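Local coordinates for protein cellulose hydrolase (PDB 4YZT) that hydrolyses internal beta-1,4-glucosidic bonds of cellulose as a three-module endoglucanase with a family 5 catalytic barrel, at residues T23-L28 / K296-P301; Q191-V196 / R217-Y222. One frame throughout, in Å; residues are numbered along the deposited sequence.

Leu27 of contact 1 joins the two contacts at the base of the catalytic barrel: its CD1 lies 3.9 Å from Leu193 CD1 and its CD2 lies 3.9 Å from Val219 CG1, both in contact 2. A further meeting, at 3.3 Å, is between Met299 SD and Tyr222 OH. The centres of the contacts are about 13 Å apart, and both reach the same closed parallel sheet, contact 2 being nested inside the chain loop that contact 1 closes. The bound sugar sits beyond the C-terminal ends of the strands, as is usual for TIM barrels; the side chain of Thr221 is about 10 Å from a glucose unit, and His223, the residue immediately after contact 2, belongs to the glycan pocket.

Contact 1 of 2, residues T23-L28 / K296-P301; sequences TPADLL and KYQMVP
Leu28 lays its two methyl branches against the chain where it turns at Gln298 and continues toward the eighth barrel strand. CG anti to the backbone N (chi1 -176°) starts the side chain toward residues 298-299; CD1 comes 3.5 Å from the carbonyl oxygen of Met299, while CD2 meets Gln298 CA at 4.1 Å. The other apolar patch gathers round one branch of Val300. Its CG2 touches Leu27 CD2 at 3.8 Å, the two side chains crossing at about a right angle, and it also packs against the backbone of Leu27 and Leu28. Helix 24-31 here lies under the (beta/alpha)8, or TIM, barrel of the cellulase module, near the entry into its eighth strand, and the axes of residues 24-28 and 299-301 run at 19° to one another. Leu27 continues this packing onto Ile268 of the neighbouring strand.

Polar links across the interface run through water. One water donates to both Pro24 O and Gln298 O, at 2.7 Å from the latter, and Pro24 O also takes the helical bond from Leu28 N. A second water accepts from Ala25 N at 2.9 Å and gives a weak bond to Gln298 OE1. That same oxygen approaches Pro24 CB at 3.7 Å.

Both backbones are shaped by helix-end motifs. Gln298, at positive phi, is the C' residue of a Schellman motif closing helix 280-296. In the other segment, Thr23 and Asp26 form a capping box at the N-terminus of helix 24-31: Asp26 N donates to Thr23 OG1 at 3.0 Å, and Thr23 N donates to Asp26 OD2 from above the carboxylate plane.

Contact 2 of 2, residues Q191-V196 / R217-Y222; sequences QRLVIV and RIVLTY
Two successive bends in Arg217, at chi2 (-82°), which sets CD, and chi3 (-67°), which sets NE, fold its side chain back over Gln191 and Leu193. This contact lies at the start of two adjacent parallel strands of the TIM barrel, 194-196 and 218-224, the ends of a beta-alpha-beta unit connected through helix 203-208. Arg217 NE donates to Gln191 O at 2.7 Å, in the guanidinium plane and on a carbonyl lone pair, and NH1 adds a weak bond to the same oxygen. A water also donates to Gln191 O. Leu193 CD2 sits over the centre of one guanidinium face, 3.9 Å from CZ, so an apolar methyl covers the group that the carbonyl holds at its edge.

Beyond Arg217 the backbones pair in register, Val194 with Ile218, Ile195 with Val219 and Val196 with Leu220. Val194 N bonds to Arg217 O at 3.3 Å, and Val194 O then receives Val219 N at 2.9 Å. Val196 N bonds to Val219 O at 2.9 Å, and Val196 O takes a weak bond from Thr221 N.

Ile195 and Val219 point the same way, side by side, into the barrel interior, and both touch Ile268 of strand 267-272, which adjoins 218-224. On the opposite, helix-facing side, Val196 CG2 meets Leu220 CD2 at 4.0 Å, and Leu220 goes on to Phe260 of helix 243-261. Thr221 OG1 is hydrogen-bonded to Ile268 O, while its CB faces Ile195 CG2 at 3.5 Å, the two side chains crossing at about a right angle.

Contact 1 of 2, residues T23-L28 / K296-P301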
loop_
_atom_site.group_PDB
_atom_site.type_symbol
_atom_site.label_atom_id
_atom_site.label_comp_id
_atom_site.label_asym_id
_atom_site.label_seq_id
_atom_site.Cartn_x
_atom_site.Cartn_y
_atom_site.Cartn_z
ATOM N N THR A 23 -6.668 -21.916 15.648
ATOM C CA THR A 23 -7.337 -20.740 16.178
ATOM C C THR A 23 -6.927 -19.472 15.432
ATOM O O THR A 23 -5.903 -19.448 14.746
ATOM C CB THR A 23 -7.020 -20.539 17.655
ATOM O OG1 THR A 23 -5.610 -20.341 17.799
ATOM C CG2 THR A 23 -7.474 -21.746 18.478
ATOM N N PRO A 24 -7.727 -18.411 15.574
ATOM C CA PRO A 24 -7.295 -17.119 15.043
ATOM C C PRO A 24 -5.917 -16.738 15.589
ATOM O O PRO A 24 -5.115 -16.169 14.861
ATOM C CB PRO A 24 -8.388 -16.163 15.530
ATOM C CG PRO A 24 -9.614 -17.041 15.637
ATOM C CD PRO A 24 -9.102 -18.363 16.114
ATOM N N ALA A 25 -5.625 -17.096 16.836
ATOM C CA ALA A 25 -4.339 -16.708 17.421
ATOM C C ALA A 25 -3.186 -17.490 16.794
ATOM O O ALA A 25 -2.092 -16.948 16.580
ATOM C CB ALA A 25 -4.359 -16.895 18.936
ATOM N N ASP A 26 -3.430 -18.766 16.514
ATOM C CA ASP A 26 -2.456 -19.606 15.836
ATOM C C ASP A 26 -2.093 -19.033 14.458
ATOM O O ASP A 26 -0.920 -18.992 14.088
ATOM C CB ASP A 26 -2.995 -21.032 15.691
ATOM C CG ASP A 26 -3.053 -21.783 17.022
ATOM O OD1 ASP A 26 -2.280 -21.447 17.956
ATOM O OD2 ASP A 26 -3.878 -22.722 17.127
ATOM N N LEU A 27 -3.098 -18.594 13.701
ATOM C CA LEU A 27 -2.845 -18.053 12.368
ATOM C C LEU A 27 -2.040 -16.757 12.450
ATOM O O LEU A 27 -1.145 -16.532 11.639
ATOM C CB LEU A 27 -4.150 -17.802 11.589
ATOM C CG LEU A 27 -3.917 -17.688 10.084
ATOM C CD1 LEU A 27 -3.684 -19.071 9.506
ATOM C CD2 LEU A 27 -5.058 -16.951 9.341
ATOM N N LEU A 28 -2.369 -15.909 13.425
ATOM C CA LEU A 28 -1.647 -14.657 13.628
ATOM C C LEU A 28 -0.187 -14.966 13.936
ATOM O O LEU A 28 0.713 -14.403 13.314
ATOM C CB LEU A 28 -2.269 -13.829 14.767
ATOM C CG LEU A 28 -1.637 -12.454 15.003
ATOM C CD1 LEU A 28 -2.071 -11.457 13.921
ATOM C CD2 LEU A 28 -1.935 -11.903 16.399
ATOM N N LYS A 296 -3.838 -6.597 17.475
ATOM C CA LYS A 296 -4.709 -6.570 18.654
ATOM C C LYS A 296 -5.953 -7.428 18.460
ATOM O O LYS A 296 -6.410 -8.109 19.389
ATOM C CB LYS A 296 -5.123 -5.128 18.961
ATOM C CG LYS A 296 -6.146 -4.951 20.087
ATOM C CD LYS A 296 -6.523 -3.466 20.204
ATOM C CE LYS A 296 -7.413 -3.176 21.384
ATOM N NZ LYS A 296 -7.832 -1.739 21.407
ATOM N N TYR A 297 -6.516 -7.382 17.256
ATOM C CA TYR A 297 -7.764 -8.098 17.016
ATOM C C TYR A 297 -7.525 -9.435 16.312
ATOM O O TYR A 297 -8.450 -10.022 15.760
ATOM C CB TYR A 297 -8.742 -7.212 16.235
ATOM C CG TYR A 297 -9.293 -6.084 17.097
ATOM C CD1 TYR A 297 -10.122 -6.355 18.175
ATOM C CD2 TYR A 297 -8.971 -4.753 16.838
ATOM C CE1 TYR A 297 -10.618 -5.340 18.979
ATOM C CE2 TYR A 297 -9.468 -3.728 17.642
ATOM C CZ TYR A 297 -10.297 -4.037 18.703
ATOM O OH TYR A 297 -10.790 -3.039 19.514
ATOM N N GLN A 298 -6.284 -9.912 16.369
ATOM C CA GLN A 298 -5.924 -11.230 15.843
ATOM C C GLN A 298 -6.231 -11.426 14.350
ATOM O O GLN A 298 -6.708 -12.494 13.950
ATOM C CB GLN A 298 -6.629 -12.322 16.652
ATOM C CG GLN A 298 -6.384 -12.217 18.155
ATOM C CD GLN A 298 -7.260 -13.170 18.936
ATOM O OE1 GLN A 298 -7.429 -14.321 18.552
ATOM N NE2 GLN A 298 -7.841 -12.690 20.024
ATOM N N MET A 299 -5.921 -10.415 13.540
ATOM C CA MET A 299 -6.099 -10.470 12.092
ATOM C C MET A 299 -4.750 -10.373 11.388
ATOM O O MET A 299 -3.960 -9.485 11.685
ATOM C CB MET A 299 -7.007 -9.335 11.620
ATOM C CG MET A 299 -8.363 -9.355 12.277
ATOM S SD MET A 299 -9.151 -7.767 12.099
ATOM C CE MET A 299 -10.711 -8.120 12.911
ATOM N N VAL A 300 -4.484 -11.295 10.471
ATOM C CA VAL A 300 -3.203 -11.323 9.772
ATOM C C VAL A 300 -3.159 -10.203 8.728
ATOM O O VAL A 300 -3.970 -10.185 7.800
ATOM C CB VAL A 300 -2.983 -12.672 9.075
ATOM C CG1 VAL A 300 -1.684 -12.659 8.257
ATOM C CG2 VAL A 300 -3.004 -13.829 10.071
ATOM N N PRO A 301 -2.229 -9.248 8.888
ATOM C CA PRO A 301 -2.130 -8.166 7.906
ATOM C C PRO A 301 -1.147 -8.491 6.784
ATOM O O PRO A 301 0.038 -8.754 7.046
ATOM C CB PRO A 301 -1.640 -6.979 8.748
ATOM C CG PRO A 301 -0.831 -7.612 9.857
ATOM C CD PRO A 301 -1.366 -9.025 10.063
HETATM O O HOH W 1 -6.504 -14.867 12.586
HETATM O O HOH W 2 -7.578 -17.597 18.970
#

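Contact 2 of 2, residues Q191-V196 / R217-Y222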
loop_
_atom_site.group_PDB
_atom_site.type_symbol
_atom_site.label_atom_id
_atom_site.label_comp_id
_atom_site.label_asym_id
_atom_site.label_seq_id
_atom_site.Cartn_x
_atom_site.Cartn_y
_atom_site.Cartn_z
ATOM N N GLN A 191 -8.122 -30.864 4.396
ATOM C CA GLN A 191 -7.936 -30.024 5.571
ATOM C C GLN A 191 -7.252 -28.694 5.279
ATOM O O GLN A 191 -7.037 -27.889 6.194
ATOM C CB GLN A 191 -7.128 -30.782 6.630
ATOM C CG GLN A 191 -7.812 -32.050 7.128
ATOM C CD GLN A 191 -9.109 -31.749 7.856
ATOM O OE1 GLN A 191 -9.187 -30.806 8.652
ATOM N NE2 GLN A 191 -10.137 -32.543 7.586
ATOM N N ARG A 192 -6.914 -28.444 4.018
ATOM C CA ARG A 192 -6.199 -27.216 3.681
ATOM C C ARG A 192 -7.026 -25.984 4.047
ATOM O O ARG A 192 -8.252 -25.985 3.901
ATOM C CB ARG A 192 -5.832 -27.190 2.196
ATOM C CG ARG A 192 -4.908 -26.033 1.826
ATOM C CD ARG A 192 -4.426 -26.121 0.386
ATOM N NE ARG A 192 -3.870 -27.429 0.099
ATOM C CZ ARG A 192 -2.658 -27.834 0.474
ATOM N NH1 ARG A 192 -1.865 -27.033 1.169
ATOM N NH2 ARG A 192 -2.251 -29.052 0.165
ATOM N N LEU A 193 -6.368 -24.961 4.577
ATOM C CA LEU A 193 -7.064 -23.707 4.866
ATOM C C LEU A 193 -7.510 -23.047 3.558
ATOM O O LEU A 193 -6.724 -22.896 2.631
ATOM C CB LEU A 193 -6.178 -22.765 5.684
ATOM C CG LEU A 193 -5.888 -23.260 7.109
ATOM C CD1 LEU A 193 -4.927 -22.319 7.811
ATOM C CD2 LEU A 193 -7.189 -23.408 7.908
ATOM N N VAL A 194 -8.790 -22.687 3.484
ATOM C CA VAL A 194 -9.348 -22.051 2.305
ATOM C C VAL A 194 -9.911 -20.684 2.693
ATOM O O VAL A 194 -10.684 -20.569 3.654
ATOM C CB VAL A 194 -10.457 -22.930 1.656
ATOM C CG1 VAL A 194 -11.103 -22.204 0.480
ATOM C CG2 VAL A 194 -9.869 -24.262 1.210
ATOM N N ILE A 195 -9.517 -19.653 1.950
ATOM C CA ILE A 195 -9.848 -18.277 2.303
ATOM C C ILE A 195 -11.025 -17.750 1.491
ATOM O O ILE A 195 -10.968 -17.725 0.264
ATOM C CB ILE A 195 -8.633 -17.352 2.083
ATOM C CG1 ILE A 195 -7.411 -17.878 2.858
ATOM C CG2 ILE A 195 -8.955 -15.917 2.521
ATOM C CD1 ILE A 195 -6.076 -17.360 2.301
ATOM N N VAL A 196 -12.068 -17.304 2.186
ATOM C CA VAL A 196 -13.283 -16.799 1.548
ATOM C C VAL A 196 -13.664 -15.430 2.092
ATOM O O VAL A 196 -13.306 -15.069 3.220
ATOM C CB VAL A 196 -14.488 -17.765 1.751
ATOM C CG1 VAL A 196 -14.318 -19.014 0.905
ATOM C CG2 VAL A 196 -14.649 -18.133 3.235
ATOM N N ARG A 217 -12.384 -25.583 8.395
ATOM C CA ARG A 217 -11.034 -25.169 8.006
ATOM C C ARG A 217 -11.079 -24.015 6.990
ATOM O O ARG A 217 -10.480 -24.083 5.905
ATOM C CB ARG A 217 -10.238 -26.357 7.442
ATOM C CG ARG A 217 -10.105 -27.544 8.414
ATOM C CD ARG A 217 -8.975 -27.333 9.414
ATOM N NE ARG A 217 -7.662 -27.339 8.776
ATOM C CZ ARG A 217 -6.538 -26.940 9.367
ATOM N NH1 ARG A 217 -5.389 -26.984 8.708
ATOM N NH2 ARG A 217 -6.559 -26.496 10.617
ATOM N N ILE A 218 -11.796 -22.951 7.338
ATOM C CA ILE A 218 -11.823 -21.768 6.478
ATOM C C ILE A 218 -11.242 -20.574 7.206
ATOM O O ILE A 218 -11.191 -20.548 8.428
ATOM C CB ILE A 218 -13.248 -21.400 5.994
ATOM C CG1 ILE A 218 -14.212 -21.234 7.169
ATOM C CG2 ILE A 218 -13.781 -22.439 5.006
ATOM C CD1 ILE A 218 -15.578 -20.688 6.744
ATOM N N VAL A 219 -10.791 -19.601 6.422
ATOM C CA VAL A 219 -10.269 -18.325 6.913
ATOM C C VAL A 219 -11.072 -17.224 6.217
ATOM O O VAL A 219 -11.392 -17.341 5.018
ATOM C CB VAL A 219 -8.762 -18.183 6.627
ATOM C CG1 VAL A 219 -8.234 -16.794 7.042
ATOM C CG2 VAL A 219 -7.992 -19.276 7.351
ATOM N N LEU A 220 -11.436 -16.176 6.952
ATOM C CA LEU A 220 -12.200 -15.083 6.349
ATOM C C LEU A 220 -11.247 -13.974 5.923
ATOM O O LEU A 220 -10.174 -13.820 6.506
ATOM C CB LEU A 220 -13.250 -14.543 7.322
ATOM C CG LEU A 220 -14.156 -15.601 7.967
ATOM C CD1 LEU A 220 -15.240 -14.946 8.816
ATOM C CD2 LEU A 220 -14.751 -16.547 6.922
ATOM N N THR A 221 -11.633 -13.198 4.912
ATOM C CA THR A 221 -10.764 -12.132 4.445
ATOM C C THR A 221 -11.530 -10.873 4.067
ATOM O O THR A 221 -12.714 -10.918 3.730
ATOM C CB THR A 221 -9.917 -12.597 3.229
ATOM O OG1 THR A 221 -8.809 -11.700 3.023
ATOM C CG2 THR A 221 -10.775 -12.709 1.964
ATOM N N TYR A 222 -10.836 -9.748 4.168
ATOM C CA TYR A 222 -11.266 -8.482 3.578
ATOM C C TYR A 222 -10.003 -7.702 3.228
ATOM O O TYR A 222 -8.886 -8.091 3.620
ATOM C CB TYR A 222 -12.182 -7.688 4.526
ATOM C CG TYR A 222 -11.546 -7.247 5.828
ATOM C CD1 TYR A 222 -11.001 -5.974 5.961
ATOM C CD2 TYR A 222 -11.504 -8.095 6.932
ATOM C CE1 TYR A 222 -10.416 -5.568 7.150
ATOM C CE2 TYR A 222 -10.920 -7.691 8.136
ATOM C CZ TYR A 222 -10.377 -6.426 8.234
ATOM O OH TYR A 222 -9.799 -6.005 9.412
HETATM O O HOH W 3 -4.251 -27.706 6.709
#